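Local atomic coordinates of nuclear inclusion protein A (Tobacco vein mottling virus, PDB entry 3MMG), a protein that probably acts as a cysteine-type peptidase, a 3C-type viral protease of the C4 family with a chymotrypsin-like fold. Residues Thr137-His142 with Asp206-Gly211. The protein carries 3 engineered substitutions. Residues are numbered along the deposited sequence; the frame is centred on the assembly and turned at random.
Sequences TSFWQH and DKISWG
Apolar packing carries most of the contact between Thr137-His142, which runs into barrel strand 139-142, and Asp206-Gly211, the end of a 3-10 turn and the loop after it. With CG anti to its carbonyl carbon (chi1 -67°), Phe139 presents the CE2-CZ side of its ring obliquely to the six-membered ring of Trp210: Phe139 CE2 lies 3.6 Å from Trp210 CZ3. The two rings are offset with little overlap, centroids 5.4 Å apart and planes inclined at 30°. Ile208 CG2 lies above one face of the indole, nearer its edge than its middle, and Leu169 of strand 163-171 touches both aromatic side chains. Methyl-to-backbone packing continues the contact, Thr137 CG2 resting 3.4 Å from Trp210 C. No direct hydrogen bond joins the segments, but one water accepts from Ser138 N (3.0 Å) and donates to Ser209 O (2.8 Å). Thr137 OG1 accepts from Phe139 N at 2.9 Å, forming an ST turn that leads into the strand, and is also hydrogen-bonded to Lys134 O. Trp210 NE1 hydrogen-bonds to Ala205 O, tethering the indole, which also packs on an apolar side chain of the bound peptide. The loop before strand 214-215 thus lies against the second barrel of a chymotrypsin-like protease, beside its peptide-binding site.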
loop_
_atom_site.group_PDB
_atom_site.type_symbol
_atom_site.label_atom_id
_atom_site.label_comp_id
_atom_site.label_asym_id
_atom_site.label_seq_id
_atom_site.Cartn_x
_atom_site.Cartn_y
_atom_site.Cartn_z
ATOM N N THR A 137 -12.872 -9.883 6.841
ATOM C CA THR A 137 -12.024 -9.298 5.819
ATOM C C THR A 137 -10.674 -8.895 6.394
ATOM O O THR A 137 -10.429 -8.990 7.607
ATOM C CB THR A 137 -12.650 -8.022 5.169
ATOM O OG1 THR A 137 -12.538 -6.914 6.075
ATOM C CG2 THR A 137 -14.129 -8.216 4.772
ATOM N N SER A 138 -9.795 -8.445 5.498
ATOM C CA SER A 138 -8.534 -7.837 5.904
ATOM C C SER A 138 -8.628 -6.312 5.932
ATOM O O SER A 138 -7.604 -5.609 6.004
ATOM C CB SER A 138 -7.410 -8.310 4.979
ATOM O OG SER A 138 -7.104 -9.680 5.243
ATOM N N PHE A 139 -9.845 -5.786 5.866
ATOM C CA PHE A 139 -10.034 -4.339 5.841
ATOM C C PHE A 139 -10.277 -3.773 7.237
ATOM O O PHE A 139 -10.980 -4.378 8.050
ATOM C CB PHE A 139 -11.223 -3.924 4.958
ATOM C CG PHE A 139 -11.030 -4.176 3.489
ATOM C CD1 PHE A 139 -10.095 -3.428 2.745
ATOM C CD2 PHE A 139 -11.786 -5.148 2.837
ATOM C CE1 PHE A 139 -9.914 -3.670 1.348
ATOM C CE2 PHE A 139 -11.611 -5.394 1.447
ATOM C CZ PHE A 139 -10.666 -4.652 0.713
ATOM N N TRP A 140 -9.704 -2.601 7.495
ATOM C CA TRP A 140 -9.996 -1.833 8.703
ATOM C C TRP A 140 -10.447 -0.436 8.323
ATOM O O TRP A 140 -9.820 0.221 7.471
ATOM C CB TRP A 140 -8.737 -1.676 9.551
ATOM C CG TRP A 140 -8.248 -2.935 10.187
ATOM C CD1 TRP A 140 -7.672 -4.016 9.565
ATOM C CD2 TRP A 140 -8.238 -3.223 11.588
ATOM N NE1 TRP A 140 -7.324 -4.966 10.500
ATOM C CE2 TRP A 140 -7.663 -4.510 11.746
ATOM C CE3 TRP A 140 -8.668 -2.517 12.739
ATOM C CZ2 TRP A 140 -7.494 -5.114 13.013
ATOM C CZ3 TRP A 140 -8.511 -3.119 13.997
ATOM C CH2 TRP A 140 -7.895 -4.403 14.116
ATOM N N GLN A 141 -11.491 0.038 8.965
ATOM C CA GLN A 141 -11.968 1.393 8.709
ATOM C C GLN A 141 -11.029 2.444 9.339
ATOM O O GLN A 141 -10.465 2.229 10.432
ATOM C CB GLN A 141 -13.393 1.570 9.249
ATOM C CG GLN A 141 -14.049 2.874 8.787
ATOM C CD GLN A 141 -15.515 2.978 9.183
ATOM O OE1 GLN A 141 -16.059 2.073 9.812
ATOM N NE2 GLN A 141 -16.155 4.078 8.803
ATOM N N HIS A 142 -10.873 3.570 8.646
ATOM C CA HIS A 142 -10.193 4.729 9.210
ATOM C C HIS A 142 -10.926 5.989 8.751
ATOM O O HIS A 142 -11.768 5.934 7.835
ATOM C CB HIS A 142 -8.680 4.746 8.828
ATOM C CG HIS A 142 -8.408 5.061 7.383
ATOM N ND1 HIS A 142 -8.375 6.351 6.902
ATOM C CD2 HIS A 142 -8.109 4.259 6.330
ATOM C CE1 HIS A 142 -8.099 6.331 5.608
ATOM N NE2 HIS A 142 -7.941 5.075 5.232
ATOM N N ASP A 206 -12.689 -11.386 -7.125
ATOM C CA ASP A 206 -13.356 -12.507 -6.453
ATOM C C ASP A 206 -12.447 -13.265 -5.509
ATOM O O ASP A 206 -12.920 -14.031 -4.677
ATOM C CB ASP A 206 -13.924 -13.494 -7.475
ATOM C CG ASP A 206 -15.106 -12.937 -8.221
ATOM O OD1 ASP A 206 -15.656 -11.895 -7.785
ATOM O OD2 ASP A 206 -15.496 -13.558 -9.247
ATOM N N LYS A 207 -11.141 -13.062 -5.642
ATOM C CA LYS A 207 -10.182 -13.744 -4.796
ATOM C C LYS A 207 -9.843 -12.932 -3.545
ATOM O O LYS A 207 -9.065 -13.386 -2.707
ATOM C CB LYS A 207 -8.911 -14.078 -5.576
ATOM C CG LYS A 207 -9.179 -14.984 -6.775
ATOM C CD LYS A 207 -7.933 -15.708 -7.194
ATOM C CE LYS A 207 -8.275 -17.016 -7.902
ATOM N NZ LYS A 207 -7.046 -17.853 -8.088
ATOM N N ILE A 208 -10.417 -11.740 -3.425
ATOM C CA ILE A 208 -10.280 -10.936 -2.204
ATOM C C ILE A 208 -11.503 -11.220 -1.327
ATOM O O ILE A 208 -12.594 -11.424 -1.852
ATOM C CB ILE A 208 -10.123 -9.436 -2.564
ATOM C CG1 ILE A 208 -8.723 -9.215 -3.157
ATOM C CG2 ILE A 208 -10.376 -8.529 -1.355
ATOM C CD1 ILE A 208 -8.592 -7.977 -3.997
ATOM N N SER A 209 -11.300 -11.262 -0.015
ATOM C CA SER A 209 -12.396 -11.473 0.955
ATOM C C SER A 209 -13.131 -10.153 1.203
ATOM O O SER A 209 -12.511 -9.165 1.629
ATOM C CB SER A 209 -11.839 -12.031 2.272
ATOM O OG SER A 209 -11.417 -13.391 2.154
ATOM N N TRP A 210 -14.451 -10.133 0.944
ATOM C CA TRP A 210 -15.238 -8.890 0.974
ATOM C C TRP A 210 -16.208 -8.770 2.153
ATOM O O TRP A 210 -16.727 -7.686 2.417
ATOM C CB TRP A 210 -16.014 -8.687 -0.347
ATOM C CG TRP A 210 -15.083 -8.448 -1.483
ATOM C CD1 TRP A 210 -14.724 -9.340 -2.442
ATOM C CD2 TRP A 210 -14.350 -7.246 -1.744
ATOM N NE1 TRP A 210 -13.792 -8.778 -3.293
ATOM C CE2 TRP A 210 -13.557 -7.486 -2.899
ATOM C CE3 TRP A 210 -14.291 -5.985 -1.122
ATOM C CZ2 TRP A 210 -12.711 -6.514 -3.445
ATOM C CZ3 TRP A 210 -13.468 -5.011 -1.662
ATOM C CH2 TRP A 210 -12.665 -5.285 -2.809
ATOM N N GLY A 211 -16.428 -9.869 2.866
ATOM C CA GLY A 211 -17.396 -9.863 3.965
ATOM C C GLY A 211 -18.709 -9.317 3.432
ATOM O O GLY A 211 -19.201 -9.776 2.393
HETATM O O HOH W 1 -9.924 -8.661 2.528
#